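Local coordinates for carbohydrate-binding protein (Flavonifractor plautii, PDB 6N1B) that probably removes the acetyl group from N-acetylgalactosamine of the blood group A antigen, and here holds the blood group B trisaccharide near a calcium ion, at residues F284-Q289 and H302-K307; P270-V275 and Q333-S338. All blocks are in the same frame, centred on the assembly; numbering follows the deposited sequence.

Contact 1 (F284-Q289 and H302-K307); sequences FVCISQ and HLTTSK
Leu303 reaches across to strand 284-289 through two torsions: chi1 of -167° extends CG away from the backbone N, and chi2 of 70° swings CD1 inward. Leu303 CD1 sits 3.7 Å from Val285 CG1 and 4.0 Å from Ile287 CG1, meeting both side chains at a slant. On the same face, Val285 CG2 and Thr305 CG2 run alongside each other, pointing the same way. Val285 and Ile287 then pass this apolar surface on to Phe339 of strand 333-342.

The two segments form the antiparallel hairpin of strands 283-291 and 300-306, the middle pair of a four-stranded meander that reads as one blade of a beta-propeller. Six backbone bonds zip it, in reciprocal pairs at Phe284/Ser306, Cys286/Thr304 and Ser288/His302; the straightest, Ser288 N to His302 O, is 2.9 Å long.

On the reverse face the Thr304 methyl, CG2, packs 3.7 Å from Cys286 CB, while its hydroxyl is tied to Phe258 O. Further along, Ser306 O and Lys307 O lie at the edge of the Phe284 ring, with CE1 3.9 Å from Lys307 O. Tyr277 meets the Phe284 ring edge-to-face, and Ser306 OG is held by the turn that follows, through Asn311 O.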
# COMPACT_ATOMS: atom_id res chain seq x y z
N PHE A 284 10.39 11.81 -7.50
CA PHE A 284 9.65 10.66 -7.00
C PHE A 284 10.43 10.05 -5.83
O PHE A 284 11.66 9.97 -5.85
CB PHE A 284 9.39 9.61 -8.09
CG PHE A 284 8.65 10.09 -9.27
CD1 PHE A 284 9.27 10.75 -10.33
CD2 PHE A 284 7.30 9.86 -9.38
CE1 PHE A 284 8.53 11.23 -11.44
CE2 PHE A 284 6.53 10.30 -10.44
CZ PHE A 284 7.15 10.99 -11.47
N VAL A 285 9.64 9.63 -4.82
CA VAL A 285 10.15 8.99 -3.62
C VAL A 285 9.41 7.71 -3.42
O VAL A 285 8.22 7.65 -3.55
CB VAL A 285 10.06 9.95 -2.41
CG1 VAL A 285 10.62 9.26 -1.16
CG2 VAL A 285 10.77 11.27 -2.68
N CYS A 286 10.17 6.64 -3.06
CA CYS A 286 9.54 5.32 -2.85
C CYS A 286 10.07 4.71 -1.54
O CYS A 286 11.25 4.75 -1.23
CB CYS A 286 9.93 4.42 -4.06
SG CYS A 286 9.39 2.68 -3.82
N ILE A 287 9.07 4.17 -0.81
CA ILE A 287 9.39 3.30 0.32
C ILE A 287 9.17 1.89 -0.15
O ILE A 287 8.06 1.48 -0.49
CB ILE A 287 8.48 3.68 1.56
CG1 ILE A 287 8.87 5.01 2.08
CG2 ILE A 287 8.66 2.62 2.60
CD1 ILE A 287 8.11 5.44 3.33
N SER A 288 10.26 1.13 -0.13
CA SER A 288 10.30 -0.28 -0.59
C SER A 288 10.43 -1.24 0.60
O SER A 288 11.41 -1.12 1.36
CB SER A 288 11.51 -0.46 -1.54
OG SER A 288 11.71 -1.81 -1.81
N GLN A 289 9.48 -2.14 0.73
CA GLN A 289 9.66 -3.29 1.62
C GLN A 289 10.48 -4.29 0.82
O GLN A 289 10.06 -4.75 -0.26
CB GLN A 289 8.27 -3.90 1.94
CG GLN A 289 8.40 -5.16 2.75
CD GLN A 289 7.15 -6.01 2.77
OE1 GLN A 289 6.12 -5.63 2.19
NE2 GLN A 289 7.27 -7.25 3.35
N HIS A 302 13.49 0.27 2.83
CA HIS A 302 14.51 1.16 2.31
C HIS A 302 13.84 2.36 1.53
O HIS A 302 12.74 2.14 1.05
CB HIS A 302 15.60 0.46 1.48
CG HIS A 302 16.64 -0.24 2.31
ND1 HIS A 302 17.90 0.34 2.51
CD2 HIS A 302 16.66 -1.42 2.96
CE1 HIS A 302 18.61 -0.46 3.30
NE2 HIS A 302 17.88 -1.52 3.58
N LEU A 303 14.59 3.43 1.43
CA LEU A 303 14.15 4.59 0.67
C LEU A 303 14.91 4.64 -0.66
O LEU A 303 16.13 4.49 -0.65
CB LEU A 303 14.38 5.86 1.48
CG LEU A 303 13.70 7.14 0.99
CD1 LEU A 303 12.23 6.99 1.22
CD2 LEU A 303 14.32 8.33 1.65
N THR A 304 14.19 4.98 -1.74
CA THR A 304 14.84 5.10 -3.04
C THR A 304 14.16 6.27 -3.75
O THR A 304 12.96 6.50 -3.56
CB THR A 304 14.80 3.78 -3.79
OG1 THR A 304 15.55 3.96 -5.01
CG2 THR A 304 13.44 3.21 -4.05
N THR A 305 14.89 7.02 -4.56
CA THR A 305 14.35 8.19 -5.20
C THR A 305 14.69 8.23 -6.69
O THR A 305 15.63 7.52 -7.13
CB THR A 305 14.85 9.47 -4.53
OG1 THR A 305 16.24 9.69 -4.77
CG2 THR A 305 14.58 9.55 -3.06
N SER A 306 13.97 9.06 -7.43
CA SER A 306 14.14 9.17 -8.89
C SER A 306 13.62 10.47 -9.40
O SER A 306 12.54 10.92 -9.01
CB SER A 306 13.33 8.06 -9.53
OG SER A 306 13.34 8.15 -10.97
N LYS A 307 14.34 11.09 -10.37
CA LYS A 307 13.86 12.28 -11.00
C LYS A 307 12.71 12.03 -11.95
O LYS A 307 11.94 12.94 -12.25
CB LYS A 307 14.99 12.98 -11.70
CG LYS A 307 15.93 13.56 -10.79
CD LYS A 307 15.33 14.86 -10.12
CE LYS A 307 15.97 15.53 -8.89
NZ LYS A 307 15.23 16.85 -8.87

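Contact 2 (P270-V275 and Q333-S338). With CA (calcium ion), chain C; CA (calcium ion), chain D; GLA (alpha-D-galactopyranose), chain B.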
# COMPACT_ATOMS: atom_id res chain seq x y z
N PRO A 270 13.14 -6.29 -4.28
CA PRO A 270 11.86 -5.75 -3.90
C PRO A 270 10.88 -6.85 -3.50
O PRO A 270 10.82 -7.92 -4.07
CB PRO A 270 11.35 -5.06 -5.18
CG PRO A 270 12.03 -5.88 -6.30
CD PRO A 270 13.37 -6.23 -5.70
N TRP A 271 9.97 -6.48 -2.56
CA TRP A 271 8.74 -7.22 -2.34
C TRP A 271 7.51 -6.41 -2.62
O TRP A 271 6.69 -6.73 -3.51
CB TRP A 271 8.63 -7.87 -0.89
CG TRP A 271 7.35 -8.64 -0.70
CD1 TRP A 271 6.34 -8.34 0.23
CD2 TRP A 271 6.85 -9.73 -1.50
NE1 TRP A 271 5.34 -9.22 0.08
CE2 TRP A 271 5.60 -10.11 -0.94
CE3 TRP A 271 7.40 -10.52 -2.54
CZ2 TRP A 271 4.84 -11.12 -1.42
CZ3 TRP A 271 6.61 -11.56 -3.01
CH2 TRP A 271 5.35 -11.88 -2.50
N HIS A 272 7.30 -5.31 -1.89
CA HIS A 272 6.12 -4.47 -1.99
C HIS A 272 6.61 -3.01 -1.90
O HIS A 272 7.70 -2.74 -1.38
CB HIS A 272 5.08 -4.78 -0.90
CG HIS A 272 4.18 -5.90 -1.12
ND1 HIS A 272 4.38 -6.91 -2.04
CD2 HIS A 272 2.99 -6.20 -0.51
CE1 HIS A 272 3.33 -7.75 -2.00
NE2 HIS A 272 2.47 -7.35 -1.09
N GLN A 273 5.81 -2.05 -2.38
CA GLN A 273 6.28 -0.65 -2.45
C GLN A 273 5.12 0.33 -2.58
O GLN A 273 4.04 -0.03 -3.02
CB GLN A 273 7.23 -0.46 -3.63
CG GLN A 273 6.63 -0.83 -5.01
CD GLN A 273 6.62 -2.32 -5.33
OE1 GLN A 273 7.61 -3.05 -5.02
NE2 GLN A 273 5.51 -2.80 -5.97
N ASP A 274 5.45 1.58 -2.19
CA ASP A 274 4.54 2.74 -2.37
C ASP A 274 5.45 3.84 -2.93
O ASP A 274 6.54 4.09 -2.45
CB ASP A 274 3.93 3.18 -1.03
CG ASP A 274 2.91 4.29 -1.18
OD1 ASP A 274 2.10 4.24 -2.16
OD2 ASP A 274 2.83 5.17 -0.29
N VAL A 275 4.88 4.54 -3.90
CA VAL A 275 5.60 5.70 -4.56
C VAL A 275 4.78 6.97 -4.40
O VAL A 275 3.56 6.95 -4.48
CB VAL A 275 5.88 5.41 -6.04
CG1 VAL A 275 6.61 6.58 -6.72
CG2 VAL A 275 6.67 4.12 -6.20
N GLN A 333 8.70 -8.75 10.75
CA GLN A 333 9.08 -8.05 9.52
C GLN A 333 8.34 -6.74 9.45
O GLN A 333 7.21 -6.67 10.01
CB GLN A 333 8.81 -8.91 8.28
CG GLN A 333 7.40 -8.96 7.82
CD GLN A 333 7.10 -10.08 6.86
OE1 GLN A 333 7.88 -10.21 5.75
NE2 GLN A 333 6.12 -10.83 7.08
N ILE A 334 8.92 -5.77 8.72
CA ILE A 334 8.14 -4.64 8.30
C ILE A 334 7.52 -4.96 6.98
O ILE A 334 8.21 -5.48 6.06
CB ILE A 334 8.94 -3.34 8.26
CG1 ILE A 334 9.72 -3.09 9.56
CG2 ILE A 334 8.08 -2.21 7.90
CD1 ILE A 334 8.87 -3.00 10.77
N TYR A 335 6.22 -4.73 6.87
CA TYR A 335 5.45 -5.05 5.67
C TYR A 335 5.15 -3.75 4.90
O TYR A 335 5.69 -2.70 5.19
CB TYR A 335 4.17 -5.88 6.05
CG TYR A 335 3.82 -6.94 5.03
CD1 TYR A 335 4.61 -8.13 5.05
CD2 TYR A 335 2.85 -6.85 4.07
CE1 TYR A 335 4.38 -9.13 4.08
CE2 TYR A 335 2.61 -7.79 3.11
CZ TYR A 335 3.42 -8.97 3.14
OH TYR A 335 3.24 -9.93 2.13
N ARG A 336 4.32 -3.87 3.86
CA ARG A 336 4.13 -2.75 2.98
C ARG A 336 3.65 -1.52 3.67
O ARG A 336 2.76 -1.59 4.53
CB ARG A 336 3.17 -3.18 1.85
CG ARG A 336 3.15 -2.20 0.67
CD ARG A 336 2.16 -1.02 0.73
NE ARG A 336 2.08 -0.45 -0.62
CZ ARG A 336 1.30 0.59 -0.97
NH1 ARG A 336 0.59 1.23 -0.07
NH2 ARG A 336 1.36 1.03 -2.20
N SER A 337 4.23 -0.38 3.33
CA SER A 337 4.00 0.86 4.05
C SER A 337 3.59 1.95 3.07
O SER A 337 3.96 1.90 1.87
CB SER A 337 5.23 1.20 4.82
OG SER A 337 5.53 0.13 5.77
N SER A 338 2.84 2.94 3.50
CA SER A 338 2.41 4.09 2.72
C SER A 338 2.91 5.35 3.37
O SER A 338 3.03 5.41 4.56
CB SER A 338 0.89 4.03 2.61
OG SER A 338 0.37 5.10 1.87
CA CA C . 0.65 -8.33 -0.74
CA CA D . -0.10 5.12 -2.62
C1 GLA B . 1.96 -13.60 -0.17
C2 GLA B . 1.06 -12.37 -0.53
C3 GLA B . -0.01 -12.81 -1.54
C4 GLA B . 0.62 -13.50 -2.80
C5 GLA B . 1.64 -14.59 -2.36
C6 GLA B . 2.50 -15.03 -3.47
O2 GLA B . 0.43 -11.95 0.74
O3 GLA B . -1.00 -11.57 -1.91
O4 GLA B . 1.22 -12.48 -3.50
O5 GLA B . 2.64 -14.05 -1.39
O6 GLA B . 3.42 -16.15 -3.10
O HOH W 1 0.90 6.66 -1.17
O HOH W 2 1.28 -9.82 0.45
O HOH W 3 0.12 -7.06 0.92
O HOH W 4 -0.94 -9.65 -0.18
O HOH W 5 1.02 -9.48 -2.51
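Trp271 and His272, consecutive in the chain, both aim their side chains at strand 333-338, because a classic beta bulge opposite Gln289 breaks the usual up-down order. Trp271 NE1 donates to Tyr335 OH over 3.0 Å, the hydroxyl lying somewhat off the indole plane. Beside it the His272 ring meets Tyr335 obliquely, CD2 to CE2 at 4.0 Å, so the three rings form a cluster. A 2.7 Å bond from ND1 to Trp271 O, an oxygen in the imidazole plane that also accepts from Asn223 ND2, holds the His272 ring with NE2 toward a calcium ion, which it binds at 2.1 Å, with Asp120 and four waters completing the site. One of those waters is also hydrogen-bonded to Tyr335 OH. The far rim of the indole, at CH2, comes within 3.6 Å of O5 of the bound galactose.

These strands are edge strands of two successive sheets, 17° from parallel with no backbone ladder between them, as expected of the inner strands of neighbouring beta-propeller blades. Side chains make the join. Arg336 bends at chi2 (-88°), having laid CG against His272 CB, and brings NH2 to Gln273 O at 3.0 Å, with a weaker bond from NE to the same carbonyl. Its NH1 holds Asp56 OD1 and Pro55 O, and NH2 also reaches Asp122 OD1. Asp56 and Asp122 bind a second calcium ion together with Asp274, whose OD1 coordinates it at 2.4 Å; Arg336 is therefore a second-shell residue and would be expected to offset some of the negative charge there. Asp274 CB lies over one face of the guanidinium, and OD2 is held by Phe339 and accepts a hydrogen bond from a calcium-bound water.

How the contacts relate
Both contacts are buried, but contact 2 lies about 7 Å from the centre of the chain and contact 1 about 14 Å, measured from their own centres. Contact 1 works within one sheet, by backbone bonds and small apolar groups; contact 2 joins two sheets through aromatic rings, an arginine and metal-bound side chains. Strand 283-291 neighbours strand 269-278, and Gln289 links the contacts: its N lies 2.8 Å from His272 O and its O 2.9 Å from Trp271 N, both probable hydrogen bonds. Its side chain packs on Tyr335 and Arg336. In sequence, contact 1 is nested within the loop that contact 2 closes.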